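Long-range contacts in uncharacterized protein (Pseudomonas aeruginosa, PDB 4O5P), which is a phospholipase effector of the type VI secretion system, probably hydrolysing membrane phospholipids with an alpha/beta-hydrolase catalytic domain: residues V332-C337 and Y373-V378; L279-A284 and F344-I349; F8-T13 and A459-A464; H379-G384 and F400-I405; P468-I473 and V687-E692. One frame throughout, in Å; residues are numbered along the deposited sequence.

Contact 1 of 5, residues V332-C337 and Y373-V378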
# COMPACT_ATOMS: atom_id res chain seq x y z
N VAL A 332 -8.69 12.14 -3.56
CA VAL A 332 -9.59 11.11 -4.06
C VAL A 332 -9.04 9.73 -3.68
O VAL A 332 -7.91 9.42 -4.02
CB VAL A 332 -9.72 11.19 -5.58
CG1 VAL A 332 -10.48 9.96 -6.10
CG2 VAL A 332 -10.41 12.52 -6.03
N HIS A 333 -9.83 8.91 -2.99
CA HIS A 333 -9.38 7.57 -2.60
C HIS A 333 -10.32 6.51 -3.17
O HIS A 333 -11.48 6.43 -2.80
CB HIS A 333 -9.39 7.45 -1.08
CG HIS A 333 -8.72 6.21 -0.55
ND1 HIS A 333 -9.01 5.69 0.69
CD2 HIS A 333 -7.74 5.43 -1.07
CE1 HIS A 333 -8.24 4.64 0.92
NE2 HIS A 333 -7.46 4.45 -0.13
N LEU A 334 -9.80 5.68 -4.06
CA LEU A 334 -10.55 4.61 -4.67
C LEU A 334 -10.17 3.34 -3.92
O LEU A 334 -8.98 3.03 -3.82
CB LEU A 334 -10.14 4.50 -6.14
CG LEU A 334 -10.27 5.79 -6.95
CD1 LEU A 334 -9.96 5.55 -8.40
CD2 LEU A 334 -11.67 6.43 -6.77
N VAL A 335 -11.17 2.63 -3.40
CA VAL A 335 -10.93 1.44 -2.58
C VAL A 335 -11.56 0.16 -3.13
O VAL A 335 -12.59 0.21 -3.81
CB VAL A 335 -11.40 1.67 -1.11
CG1 VAL A 335 -10.86 3.02 -0.58
CG2 VAL A 335 -12.91 1.66 -1.01
N SER A 336 -10.94 -0.98 -2.84
CA SER A 336 -11.43 -2.31 -3.25
C SER A 336 -12.53 -2.80 -2.31
O SER A 336 -12.36 -2.75 -1.09
CB SER A 336 -10.25 -3.29 -3.25
OG SER A 336 -10.68 -4.65 -3.18
N CYS A 337 -13.64 -3.29 -2.86
CA CYS A 337 -14.71 -3.88 -2.04
C CYS A 337 -14.49 -5.36 -1.72
O CYS A 337 -15.04 -5.88 -0.74
CB CYS A 337 -16.05 -3.75 -2.76
SG CYS A 337 -16.63 -2.08 -2.91
N TYR A 373 -14.33 6.43 -3.05
CA TYR A 373 -15.22 5.67 -3.94
C TYR A 373 -15.00 4.17 -3.80
O TYR A 373 -13.85 3.71 -3.80
CB TYR A 373 -14.97 6.06 -5.39
CG TYR A 373 -15.53 7.41 -5.77
CD1 TYR A 373 -16.89 7.58 -5.99
CD2 TYR A 373 -14.69 8.50 -5.94
CE1 TYR A 373 -17.41 8.83 -6.36
CE2 TYR A 373 -15.19 9.73 -6.30
CZ TYR A 373 -16.55 9.89 -6.50
OH TYR A 373 -17.03 11.13 -6.86
N ALA A 374 -16.10 3.43 -3.68
CA ALA A 374 -16.04 1.96 -3.62
C ALA A 374 -15.98 1.39 -5.03
O ALA A 374 -16.80 1.75 -5.88
CB ALA A 374 -17.24 1.42 -2.89
N TYR A 375 -15.02 0.49 -5.27
CA TYR A 375 -14.76 -0.16 -6.57
C TYR A 375 -14.75 -1.69 -6.46
O TYR A 375 -14.38 -2.25 -5.43
CB TYR A 375 -13.40 0.31 -7.15
CG TYR A 375 -13.53 1.52 -8.07
CD1 TYR A 375 -13.71 2.80 -7.55
CD2 TYR A 375 -13.47 1.37 -9.45
CE1 TYR A 375 -13.83 3.91 -8.40
CE2 TYR A 375 -13.62 2.46 -10.29
CZ TYR A 375 -13.79 3.72 -9.76
OH TYR A 375 -13.92 4.80 -10.61
N PRO A 376 -15.14 -2.38 -7.55
CA PRO A 376 -15.17 -3.85 -7.54
C PRO A 376 -13.78 -4.41 -7.76
O PRO A 376 -12.92 -3.70 -8.29
CB PRO A 376 -16.05 -4.16 -8.76
CG PRO A 376 -15.73 -3.07 -9.70
CD PRO A 376 -15.59 -1.83 -8.83
N GLY A 377 -13.57 -5.66 -7.35
CA GLY A 377 -12.29 -6.33 -7.51
C GLY A 377 -11.47 -6.37 -6.25
O GLY A 377 -11.84 -5.82 -5.21
N VAL A 378 -10.34 -7.05 -6.31
CA VAL A 378 -9.46 -7.13 -5.16
C VAL A 378 -8.39 -6.06 -5.30
O VAL A 378 -8.55 -5.15 -6.11
CB VAL A 378 -8.89 -8.53 -5.00
CG1 VAL A 378 -10.06 -9.53 -4.80
CG2 VAL A 378 -8.08 -8.92 -6.22
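Leu334 is the apolar centre, and its CD2 methyl does most of the touching: it lies 3.6 Å from Tyr373 CB and 3.7 Å from Tyr375 CE1. The leucine and the Tyr375 side chain run side by side, pointing the same way, while Tyr373 crosses the leucine obliquely. Helix 403-416 covers this side of the sheet, and its His409 is hydrogen-bonded through ND1 to the Tyr375 hydroxyl. On the other side, Cys337 SG rests 3.6 Å from Ala374 CB.

Between these layers the two strands pair in parallel. Val335 N gives a straight bond to Tyr373 O (2.9 Å, 171° at the hydrogen), Val335 O takes Tyr375 N, and Cys337 N continues the pattern to Tyr375 O. At the polar edge, where the strands give way to loops, Ser336 OG lies anti to its backbone N (chi1 160°) and donates to Gly377 O at 2.6 Å. That hydroxyl also accepts from Glu339 N, so the two bonds together fix its rotation and tie the loop after 331-336 to the one after 370-375. Neighbouring parallel strands whose C-terminal loops meet beside the probable catalytic site are characteristic of the alpha/beta-hydrolase sheet.

Contact 2 of 5, residues L279-A284 and F344-I349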
# COMPACT_ATOMS: atom_id res chain seq x y z
N LEU A 279 -5.27 8.40 -4.28
CA LEU A 279 -4.91 7.16 -3.60
C LEU A 279 -5.74 5.95 -4.05
O LEU A 279 -6.96 6.03 -4.20
CB LEU A 279 -5.08 7.34 -2.09
CG LEU A 279 -4.51 8.60 -1.47
CD1 LEU A 279 -5.04 8.71 -0.04
CD2 LEU A 279 -2.99 8.58 -1.52
N PHE A 280 -5.06 4.84 -4.28
CA PHE A 280 -5.72 3.59 -4.62
C PHE A 280 -5.55 2.66 -3.43
O PHE A 280 -4.41 2.27 -3.13
CB PHE A 280 -5.05 2.93 -5.84
CG PHE A 280 -5.14 3.72 -7.12
CD1 PHE A 280 -6.19 3.51 -8.01
CD2 PHE A 280 -4.15 4.63 -7.46
CE1 PHE A 280 -6.27 4.20 -9.21
CE2 PHE A 280 -4.21 5.33 -8.67
CZ PHE A 280 -5.28 5.12 -9.54
N ASP A 281 -6.65 2.34 -2.74
CA ASP A 281 -6.69 1.23 -1.76
C ASP A 281 -5.53 1.22 -0.79
O ASP A 281 -4.68 0.34 -0.87
CB ASP A 281 -6.75 -0.12 -2.49
CG ASP A 281 -7.49 -1.18 -1.71
OD1 ASP A 281 -8.61 -0.91 -1.26
OD2 ASP A 281 -6.96 -2.31 -1.55
N THR A 282 -5.50 2.20 0.12
CA THR A 282 -4.41 2.36 1.08
C THR A 282 -4.22 1.15 1.98
O THR A 282 -5.17 0.72 2.64
CB THR A 282 -4.67 3.54 2.02
OG1 THR A 282 -4.88 4.72 1.25
CG2 THR A 282 -3.51 3.74 2.99
N VAL A 283 -2.99 0.62 2.04
CA VAL A 283 -2.65 -0.46 2.97
C VAL A 283 -1.39 -0.08 3.72
O VAL A 283 -0.37 0.16 3.10
CB VAL A 283 -2.40 -1.79 2.24
CG1 VAL A 283 -1.85 -2.84 3.23
CG2 VAL A 283 -3.69 -2.28 1.56
N ALA A 284 -1.47 0.00 5.04
CA ALA A 284 -0.38 0.58 5.83
C ALA A 284 0.30 -0.47 6.69
O ALA A 284 1.11 -0.15 7.57
CB ALA A 284 -0.90 1.72 6.71
N PHE A 344 -3.63 -7.44 3.98
CA PHE A 344 -3.97 -6.22 3.25
C PHE A 344 -5.15 -5.43 3.84
O PHE A 344 -6.13 -5.16 3.14
CB PHE A 344 -4.19 -6.53 1.76
CG PHE A 344 -2.92 -6.82 1.02
CD1 PHE A 344 -2.27 -8.05 1.17
CD2 PHE A 344 -2.35 -5.87 0.19
CE1 PHE A 344 -1.09 -8.31 0.51
CE2 PHE A 344 -1.17 -6.13 -0.48
CZ PHE A 344 -0.54 -7.34 -0.32
N PRO A 345 -5.05 -5.02 5.12
CA PRO A 345 -6.13 -4.20 5.67
C PRO A 345 -6.18 -2.82 5.02
O PRO A 345 -5.16 -2.25 4.60
CB PRO A 345 -5.78 -4.09 7.16
CG PRO A 345 -4.28 -4.29 7.22
CD PRO A 345 -3.98 -5.27 6.11
N LEU A 346 -7.39 -2.28 4.94
CA LEU A 346 -7.60 -1.00 4.31
C LEU A 346 -7.47 0.12 5.35
O LEU A 346 -7.87 -0.02 6.50
CB LEU A 346 -8.99 -0.96 3.67
CG LEU A 346 -9.41 0.33 2.96
CD1 LEU A 346 -8.49 0.64 1.76
CD2 LEU A 346 -10.86 0.22 2.51
N ASP A 347 -6.86 1.23 4.95
CA ASP A 347 -7.05 2.46 5.69
C ASP A 347 -7.97 3.39 4.92
O ASP A 347 -7.58 3.97 3.90
CB ASP A 347 -5.71 3.16 5.99
CG ASP A 347 -5.23 2.90 7.41
OD1 ASP A 347 -4.56 1.87 7.62
OD2 ASP A 347 -5.51 3.73 8.32
N SER A 348 -9.19 3.53 5.41
CA SER A 348 -10.10 4.53 4.86
C SER A 348 -9.56 5.94 5.16
O SER A 348 -8.75 6.13 6.06
CB SER A 348 -11.48 4.35 5.49
OG SER A 348 -12.39 5.36 5.06
N ILE A 349 -10.00 6.93 4.39
CA ILE A 349 -9.63 8.31 4.70
C ILE A 349 -10.70 8.98 5.56
O ILE A 349 -10.65 10.20 5.79
CB ILE A 349 -9.44 9.15 3.44
CG1 ILE A 349 -10.69 9.12 2.57
CG2 ILE A 349 -8.21 8.69 2.66
CD1 ILE A 349 -10.73 10.22 1.54
O HOH W 1 -3.96 -0.30 6.28
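Phe344 brings the ring of this contact: its CD2 corner lies 4.1 Å from Val283 CG2, which comes in obliquely. Elsewhere round that aromatic group, Arg341 makes a cation-pi contact. The second flat group, the Asp281 carboxylate, has OD1 3.4 Å from Leu346 CD1, the two side chains crossing at about a right angle. Asp281 belongs to the loop that follows strand 270-280 of the alpha/beta-hydrolase sheet, and its position is consistent with the acid of a Ser-His-Asp triad: OD2 accepts from His379 ND1 and makes a salt bridge with Arg685, while OD1 accepts from Ser336 N. Leu346 thus borders a carboxylate whose two oxygens are both held from elsewhere. CG of the leucine lies anti to its backbone N (chi1 179°), and the second torsion (chi2 63°) then brings CD1 near Thr282 O.

That carbonyl is the main backbone link. It takes Asp347 N at 2.9 Å, with the donor tilted 34° from the carbonyl plane, and a CA-H contact from Leu346 besides. Near this bond Thr282 CG2 packs 3.8 Å from Asp347 CB. Val283 lays both methyls near Pro345 O, CG2 at 3.4 Å. Farther along, Leu279 CD1 and Ile349 CG2 meet more distantly. The 346-353 strand is thereby held beside the acid loop, although its own sheet partner is strand 687-689. Past Val283, one water joins three groups: it accepts from Ala284 N and donates to Pro345 O, and its other proton goes to Asp347 OD1 at 2.6 Å.

Contact 3 of 5, residues F8-T13 and A459-A464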
# COMPACT_ATOMS: atom_id res chain seq x y z
N PHE A 8 -18.39 9.49 1.11
CA PHE A 8 -18.19 8.16 0.56
C PHE A 8 -19.29 7.79 -0.44
O PHE A 8 -20.48 8.01 -0.17
CB PHE A 8 -18.15 7.15 1.68
CG PHE A 8 -18.09 5.73 1.22
CD1 PHE A 8 -16.91 5.17 0.80
CD2 PHE A 8 -19.24 4.94 1.22
CE1 PHE A 8 -16.87 3.83 0.38
CE2 PHE A 8 -19.20 3.62 0.80
CZ PHE A 8 -18.01 3.08 0.38
N HIS A 9 -18.90 7.26 -1.60
CA HIS A 9 -19.88 6.85 -2.62
C HIS A 9 -19.46 5.56 -3.31
O HIS A 9 -18.30 5.13 -3.20
CB HIS A 9 -20.04 7.94 -3.68
CG HIS A 9 -20.37 9.28 -3.12
ND1 HIS A 9 -21.66 9.70 -2.89
CD2 HIS A 9 -19.57 10.30 -2.73
CE1 HIS A 9 -21.64 10.92 -2.38
NE2 HIS A 9 -20.38 11.31 -2.28
N ILE A 10 -20.41 4.94 -4.01
CA ILE A 10 -20.10 3.87 -4.94
C ILE A 10 -19.37 4.54 -6.10
O ILE A 10 -19.62 5.73 -6.37
CB ILE A 10 -21.39 3.20 -5.47
CG1 ILE A 10 -22.15 2.53 -4.34
CG2 ILE A 10 -21.09 2.12 -6.50
CD1 ILE A 10 -21.31 1.47 -3.61
N ALA A 11 -18.47 3.81 -6.77
CA ALA A 11 -17.87 4.28 -8.01
C ALA A 11 -18.93 4.89 -8.94
O ALA A 11 -20.05 4.40 -9.00
CB ALA A 11 -17.19 3.14 -8.72
N PRO A 12 -18.57 5.97 -9.65
CA PRO A 12 -19.50 6.51 -10.64
C PRO A 12 -19.59 5.56 -11.82
O PRO A 12 -18.71 4.71 -12.00
CB PRO A 12 -18.85 7.83 -11.06
CG PRO A 12 -17.38 7.65 -10.78
CD PRO A 12 -17.33 6.77 -9.54
N THR A 13 -20.65 5.69 -12.62
CA THR A 13 -20.81 4.88 -13.82
C THR A 13 -19.68 5.25 -14.76
O THR A 13 -19.17 6.37 -14.68
CB THR A 13 -22.17 5.18 -14.48
OG1 THR A 13 -22.39 4.26 -15.56
CG2 THR A 13 -22.21 6.61 -15.01
N ALA A 459 -22.48 -2.84 -14.91
CA ALA A 459 -23.48 -3.74 -14.30
C ALA A 459 -23.21 -3.83 -12.80
O ALA A 459 -24.14 -3.74 -11.96
CB ALA A 459 -23.43 -5.11 -14.94
N TRP A 460 -21.94 -3.99 -12.46
CA TRP A 460 -21.58 -3.93 -11.05
C TRP A 460 -22.00 -2.60 -10.42
O TRP A 460 -22.64 -2.56 -9.37
CB TRP A 460 -20.08 -4.15 -10.85
CG TRP A 460 -19.74 -4.13 -9.40
CD1 TRP A 460 -19.79 -5.18 -8.53
CD2 TRP A 460 -19.36 -2.99 -8.63
NE1 TRP A 460 -19.43 -4.77 -7.27
CE2 TRP A 460 -19.16 -3.42 -7.31
CE3 TRP A 460 -19.14 -1.64 -8.94
CZ2 TRP A 460 -18.76 -2.56 -6.28
CZ3 TRP A 460 -18.76 -0.77 -7.92
CH2 TRP A 460 -18.57 -1.24 -6.61
N GLN A 461 -21.66 -1.49 -11.07
CA GLN A 461 -21.90 -0.18 -10.50
C GLN A 461 -23.38 0.02 -10.22
O GLN A 461 -23.76 0.58 -9.19
CB GLN A 461 -21.39 0.90 -11.44
CG GLN A 461 -21.29 2.27 -10.81
CD GLN A 461 -22.62 3.00 -10.75
OE1 GLN A 461 -23.51 2.77 -11.57
NE2 GLN A 461 -22.76 3.89 -9.77
N ALA A 462 -24.20 -0.46 -11.15
CA ALA A 462 -25.65 -0.31 -11.05
C ALA A 462 -26.29 -1.19 -9.98
O ALA A 462 -27.30 -0.79 -9.40
CB ALA A 462 -26.30 -0.53 -12.42
N GLN A 463 -25.74 -2.38 -9.71
CA GLN A 463 -26.34 -3.20 -8.64
C GLN A 463 -25.89 -2.81 -7.24
O GLN A 463 -26.50 -3.19 -6.24
CB GLN A 463 -26.04 -4.69 -8.83
CG GLN A 463 -24.54 -5.05 -8.78
CD GLN A 463 -24.01 -5.27 -7.38
OE1 GLN A 463 -24.69 -5.83 -6.51
NE2 GLN A 463 -22.77 -4.82 -7.15
N ALA A 464 -24.78 -2.07 -7.17
CA ALA A 464 -24.20 -1.73 -5.89
C ALA A 464 -25.12 -0.77 -5.15
O ALA A 464 -25.75 0.10 -5.77
CB ALA A 464 -22.83 -1.11 -6.09
O HOH W 2 -23.72 2.09 -14.03
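Ile10 forms the tight part of this contact, with its CG2 methyl 3.7 Å from Ala464 CB and 4.0 Å from Trp460 CZ3. CG2 lies anti to the backbone N, which sets it against the point where helix 451-463 has just ended. Ala464 CB in turn stands over one face of the indole, offset toward the rim, while Ala11 CB comes to the edge of the same ring near its plane, 4.3 Å from CZ3. The indole nitrogen is held separately, by Glu476 of the next helix.

Outward from this apolar patch the contact becomes polar and thinner. The Gln461 chain bends at chi2 (-80°), putting CD beside the extended segment; its NE2 donates to Ala11 O at 2.9 Å, nearly in line with that carbonyl but with the oxygen 18° out of the amide plane. The opposite end of the amide reaches Thr13, an exposed residue, through a water: the water donates to Gln461 OE1 at 2.6 Å and accepts from Thr13 OG1 at 3.0 Å. Here the N-terminal strand 7-10, added in parallel to strand 370-375 at the border of the alpha/beta-hydrolase sheet, packs on the end of helix 451-463.

Contact 4 of 5, residues H379-G384 and F400-I405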
# COMPACT_ATOMS: atom_id res chain seq x y z
N HIS A 379 -7.32 -6.15 -4.50
CA HIS A 379 -6.39 -5.03 -4.29
C HIS A 379 -5.87 -4.42 -5.61
O HIS A 379 -6.04 -3.21 -5.89
CB HIS A 379 -5.24 -5.55 -3.40
CG HIS A 379 -4.27 -4.50 -2.94
ND1 HIS A 379 -4.66 -3.28 -2.44
CD2 HIS A 379 -2.92 -4.53 -2.84
CE1 HIS A 379 -3.60 -2.59 -2.07
NE2 HIS A 379 -2.53 -3.32 -2.31
N SER A 380 -5.29 -5.27 -6.45
CA SER A 380 -4.70 -4.80 -7.71
C SER A 380 -5.70 -4.64 -8.85
O SER A 380 -5.35 -4.15 -9.94
CB SER A 380 -3.54 -5.70 -8.11
OG SER A 380 -2.46 -5.50 -7.22
N ASP A 381 -6.95 -5.03 -8.60
CA ASP A 381 -8.06 -4.68 -9.48
C ASP A 381 -8.40 -3.20 -9.36
O ASP A 381 -9.09 -2.64 -10.22
CB ASP A 381 -9.30 -5.51 -9.16
CG ASP A 381 -9.18 -6.95 -9.63
OD1 ASP A 381 -8.52 -7.15 -10.68
OD2 ASP A 381 -9.74 -7.84 -8.95
N VAL A 382 -7.93 -2.56 -8.30
CA VAL A 382 -8.16 -1.13 -8.13
C VAL A 382 -6.87 -0.36 -8.39
O VAL A 382 -6.87 0.66 -9.09
CB VAL A 382 -8.66 -0.83 -6.72
CG1 VAL A 382 -8.84 0.68 -6.53
CG2 VAL A 382 -9.97 -1.57 -6.45
N GLY A 383 -5.76 -0.85 -7.82
CA GLY A 383 -4.49 -0.19 -8.07
C GLY A 383 -3.79 -0.49 -9.38
O GLY A 383 -2.86 0.23 -9.77
N GLY A 384 -4.21 -1.53 -10.08
CA GLY A 384 -3.47 -1.97 -11.25
C GLY A 384 -2.37 -2.94 -10.82
O GLY A 384 -2.04 -3.02 -9.63
N PHE A 400 -9.09 -4.90 -21.24
CA PHE A 400 -10.12 -5.69 -20.55
C PHE A 400 -9.84 -5.81 -19.06
O PHE A 400 -10.60 -6.44 -18.32
CB PHE A 400 -10.24 -7.08 -21.17
CG PHE A 400 -10.67 -7.06 -22.61
CD1 PHE A 400 -12.01 -6.88 -22.96
CD2 PHE A 400 -9.73 -7.21 -23.63
CE1 PHE A 400 -12.40 -6.85 -24.29
CE2 PHE A 400 -10.12 -7.20 -24.97
CZ PHE A 400 -11.46 -7.02 -25.30
N LEU A 401 -8.75 -5.18 -18.63
CA LEU A 401 -8.28 -5.26 -17.26
C LEU A 401 -9.13 -4.34 -16.39
O LEU A 401 -9.24 -3.14 -16.68
CB LEU A 401 -6.81 -4.82 -17.23
CG LEU A 401 -5.68 -5.48 -16.43
CD1 LEU A 401 -5.78 -6.99 -16.35
CD2 LEU A 401 -4.32 -5.07 -17.02
N LEU A 402 -9.72 -4.88 -15.32
CA LEU A 402 -10.67 -4.12 -14.51
C LEU A 402 -10.07 -2.79 -14.00
O LEU A 402 -10.73 -1.73 -14.01
CB LEU A 402 -11.16 -5.01 -13.36
CG LEU A 402 -12.19 -4.44 -12.38
CD1 LEU A 402 -13.38 -3.85 -13.10
CD2 LEU A 402 -12.65 -5.55 -11.43
N SER A 403 -8.80 -2.85 -13.61
CA SER A 403 -8.11 -1.69 -13.06
C SER A 403 -8.05 -0.48 -14.01
O SER A 403 -7.69 0.61 -13.58
CB SER A 403 -6.70 -2.08 -12.65
OG SER A 403 -6.04 -2.74 -13.71
N GLN A 404 -8.39 -0.68 -15.27
CA GLN A 404 -8.42 0.42 -16.23
C GLN A 404 -9.52 1.44 -15.95
O GLN A 404 -9.43 2.58 -16.41
CB GLN A 404 -8.52 -0.10 -17.67
CG GLN A 404 -7.30 -0.93 -18.12
CD GLN A 404 -6.04 -0.10 -18.30
OE1 GLN A 404 -5.07 -0.22 -17.54
NE2 GLN A 404 -6.03 0.75 -19.32
N ILE A 405 -10.55 1.05 -15.19
CA ILE A 405 -11.64 2.00 -14.94
C ILE A 405 -11.19 3.00 -13.88
O ILE A 405 -11.17 4.23 -14.11
CB ILE A 405 -12.97 1.30 -14.49
CG1 ILE A 405 -13.36 0.20 -15.47
CG2 ILE A 405 -14.10 2.30 -14.33
CD1 ILE A 405 -13.67 0.71 -16.88
O HOH W 3 -4.77 -4.87 -12.68
O HOH W 4 -7.60 -5.72 -12.89
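Ser403 meets the turn of residues 380-384 with its CB, which lies 3.5 Å from Gly384 CA. The serine holds OG between its backbone N and carbonyl carbon (chi1 51°), and there the hydroxyl accepts from a water at 2.7 Å; the same water donates to Ser380 O at 2.9 Å. Gly384 has positive phi as the short helix ends; at its backbone angles a CB would press on the carbonyl O of Gly383.

Asp381 works on two levels. Its carbonyl oxygen receives a CA-H contact from Ser403 at 3.2 Å, bent to 126° at the hydrogen. Its side chain, with CG anti to the carbonyl carbon (chi1 -74°), runs at about a right angle to Leu402, whose CD2 is 4.0 Å from Asp381 CB. One carboxylate oxygen, OD1, takes a second water at 2.8 Å, which accepts from Ser403 N, and OD1 also accepts from His660; OD2 holds Val378 N, just ahead of the helix. No direct hydrogen bond crosses between the segments, so water does the polar bridging. The short helix starts around His379, bonded to Ser237 and Asp281: this is the histidine loop after the last strand of an alpha/beta hydrolase, here probably completing a Ser-His-Asp triad.

Contact 5 of 5, residues P468-I473 and V687-E692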
# COMPACT_ATOMS: atom_id res chain seq x y z
N PRO A 468 -22.60 3.44 4.15
CA PRO A 468 -21.23 3.68 4.62
C PRO A 468 -20.33 2.53 4.19
O PRO A 468 -20.82 1.45 3.82
CB PRO A 468 -21.38 3.69 6.15
CG PRO A 468 -22.63 2.83 6.41
CD PRO A 468 -23.55 3.17 5.25
N LEU A 469 -19.03 2.72 4.28
CA LEU A 469 -18.10 1.70 3.81
C LEU A 469 -18.34 0.32 4.43
O LEU A 469 -18.24 -0.70 3.73
CB LEU A 469 -16.67 2.15 4.02
CG LEU A 469 -15.55 1.23 3.51
CD1 LEU A 469 -15.82 0.81 2.07
CD2 LEU A 469 -14.24 2.00 3.61
N GLU A 470 -18.68 0.27 5.71
CA GLU A 470 -18.94 -1.01 6.37
C GLU A 470 -20.04 -1.82 5.69
O GLU A 470 -19.89 -3.02 5.44
CB GLU A 470 -19.28 -0.78 7.85
CG GLU A 470 -18.14 -0.24 8.70
CD GLU A 470 -18.13 1.28 8.83
OE1 GLU A 470 -18.56 1.98 7.88
OE2 GLU A 470 -17.66 1.77 9.88
N GLU A 471 -21.15 -1.17 5.38
CA GLU A 471 -22.27 -1.87 4.76
C GLU A 471 -21.97 -2.28 3.34
O GLU A 471 -22.44 -3.34 2.88
CB GLU A 471 -23.52 -1.00 4.79
CG GLU A 471 -24.06 -0.78 6.19
CD GLU A 471 -24.56 -2.07 6.84
OE1 GLU A 471 -24.89 -3.05 6.13
OE2 GLU A 471 -24.61 -2.11 8.09
N VAL A 472 -21.20 -1.45 2.63
CA VAL A 472 -20.83 -1.76 1.26
C VAL A 472 -19.92 -2.99 1.28
O VAL A 472 -20.04 -3.87 0.43
CB VAL A 472 -20.16 -0.55 0.54
CG1 VAL A 472 -19.46 -0.99 -0.73
CG2 VAL A 472 -21.20 0.51 0.19
N ILE A 473 -19.04 -3.06 2.27
CA ILE A 473 -18.16 -4.22 2.40
C ILE A 473 -18.95 -5.49 2.75
O ILE A 473 -18.69 -6.56 2.19
CB ILE A 473 -17.02 -3.96 3.40
CG1 ILE A 473 -16.05 -2.94 2.82
CG2 ILE A 473 -16.26 -5.26 3.76
CD1 ILE A 473 -14.87 -2.67 3.70
N VAL A 687 -10.60 -2.83 8.33
CA VAL A 687 -10.57 -1.46 7.85
C VAL A 687 -10.32 -0.52 9.02
O VAL A 687 -10.99 -0.61 10.06
CB VAL A 687 -11.90 -1.04 7.18
CG1 VAL A 687 -11.79 0.39 6.61
CG2 VAL A 687 -12.27 -1.99 6.07
N HIS A 688 -9.33 0.36 8.87
CA HIS A 688 -9.08 1.41 9.85
C HIS A 688 -9.69 2.72 9.39
O HIS A 688 -9.60 3.06 8.21
CB HIS A 688 -7.57 1.62 10.05
CG HIS A 688 -6.88 0.43 10.65
ND1 HIS A 688 -6.46 -0.65 9.90
CD2 HIS A 688 -6.54 0.16 11.93
CE1 HIS A 688 -5.90 -1.54 10.70
NE2 HIS A 688 -5.94 -1.08 11.94
N PHE A 689 -10.29 3.46 10.31
CA PHE A 689 -10.72 4.82 10.01
C PHE A 689 -10.00 5.68 11.04
O PHE A 689 -10.53 5.94 12.13
CB PHE A 689 -12.24 5.00 10.14
CG PHE A 689 -13.06 3.92 9.49
CD1 PHE A 689 -13.38 2.76 10.19
CD2 PHE A 689 -13.55 4.08 8.20
CE1 PHE A 689 -14.16 1.77 9.59
CE2 PHE A 689 -14.33 3.10 7.60
CZ PHE A 689 -14.62 1.94 8.29
N ASP A 690 -8.77 6.08 10.71
CA ASP A 690 -7.90 6.75 11.66
C ASP A 690 -7.66 5.88 12.89
O ASP A 690 -7.05 4.82 12.78
CB ASP A 690 -8.46 8.13 12.03
CG ASP A 690 -7.50 8.95 12.89
OD1 ASP A 690 -6.32 8.57 13.07
OD2 ASP A 690 -7.95 10.01 13.38
N ASN A 691 -8.14 6.30 14.06
CA ASN A 691 -7.91 5.54 15.28
C ASN A 691 -8.89 4.39 15.44
O ASN A 691 -8.67 3.50 16.25
CB ASN A 691 -7.97 6.45 16.52
CG ASN A 691 -9.33 7.09 16.70
OD1 ASN A 691 -9.93 7.56 15.73
ND2 ASN A 691 -9.82 7.12 17.93
N GLU A 692 -9.98 4.41 14.66
CA GLU A 692 -11.04 3.41 14.82
C GLU A 692 -10.90 2.28 13.79
O GLU A 692 -10.22 2.45 12.78
CB GLU A 692 -12.42 4.08 14.66
CG GLU A 692 -12.62 5.30 15.55
CD GLU A 692 -14.02 5.86 15.47
OE1 GLU A 692 -14.50 6.16 14.35
OE2 GLU A 692 -14.66 6.00 16.53
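Leu469, Glu470 and Ile473, on the first turn and a half of helix 469-487, face Val687 and Phe689 of a short strand. The two segments run almost antiparallel, at 169°, with axes 11.3 Å apart, so side chains alone bridge the gap; Pro468 sits at the N-cap position of the helix. On the strand side the chain reverses straight after Phe689 through a type II' turn, closed by Phe689 N to Glu692 O at 2.7 Å and by the return bond from Glu692 N to Phe689 O.

Ile473 CD1 meets Val687 CG2 at 3.6 Å. Next to it, Leu469 CG lies anti to the backbone N, and its CD2 touches both strand residues, 4.1 Å from Phe689 CE2 and slightly farther from Val687 CG1. That valine methyl stands over one face of the Phe689 ring, offset toward the rim. This is a helix laid against a tight beta-hairpin with a two-residue turn, whose first strand, 687-689, also pairs in parallel with strand 346-353.

Glu470 extends the contact at its partly exposed margin. The chain bends at chi2 (94°), and carboxylate and phenyl reach for each other tip to tip, with their planes 27° apart and OE2 3.4 Å from Phe689 CZ. Arg350 links the pair from outside: it makes a salt bridge with OE2 and a cation-pi contact with the same ring.

How the contacts relate
Contacts 1 and 2 meet in the central, mostly parallel sheet, where strands 331-336 and 270-280 are neighbours, with centres about 10 Å apart: Leu334 O accepts from Asp281 N, and Ser336 N bonds to Asp281 OD1. Contact 4 follows directly after the second strand of contact 1 and meets contact 2 at the probable catalytic site, where Asp281 OD2 and His379 ND1 are 2.6 Å apart. Contact 3 widens the sheet, since Ala11 N bonds to Ala374 O of contact 1. Contact 5 adjoins contact 2 through Leu346 O and His688 N, 2.8 Å apart, and adjoins contact 3 through Phe8, packed on Leu469. Contacts 4 and 5 do not touch, their centres being about 21 Å apart.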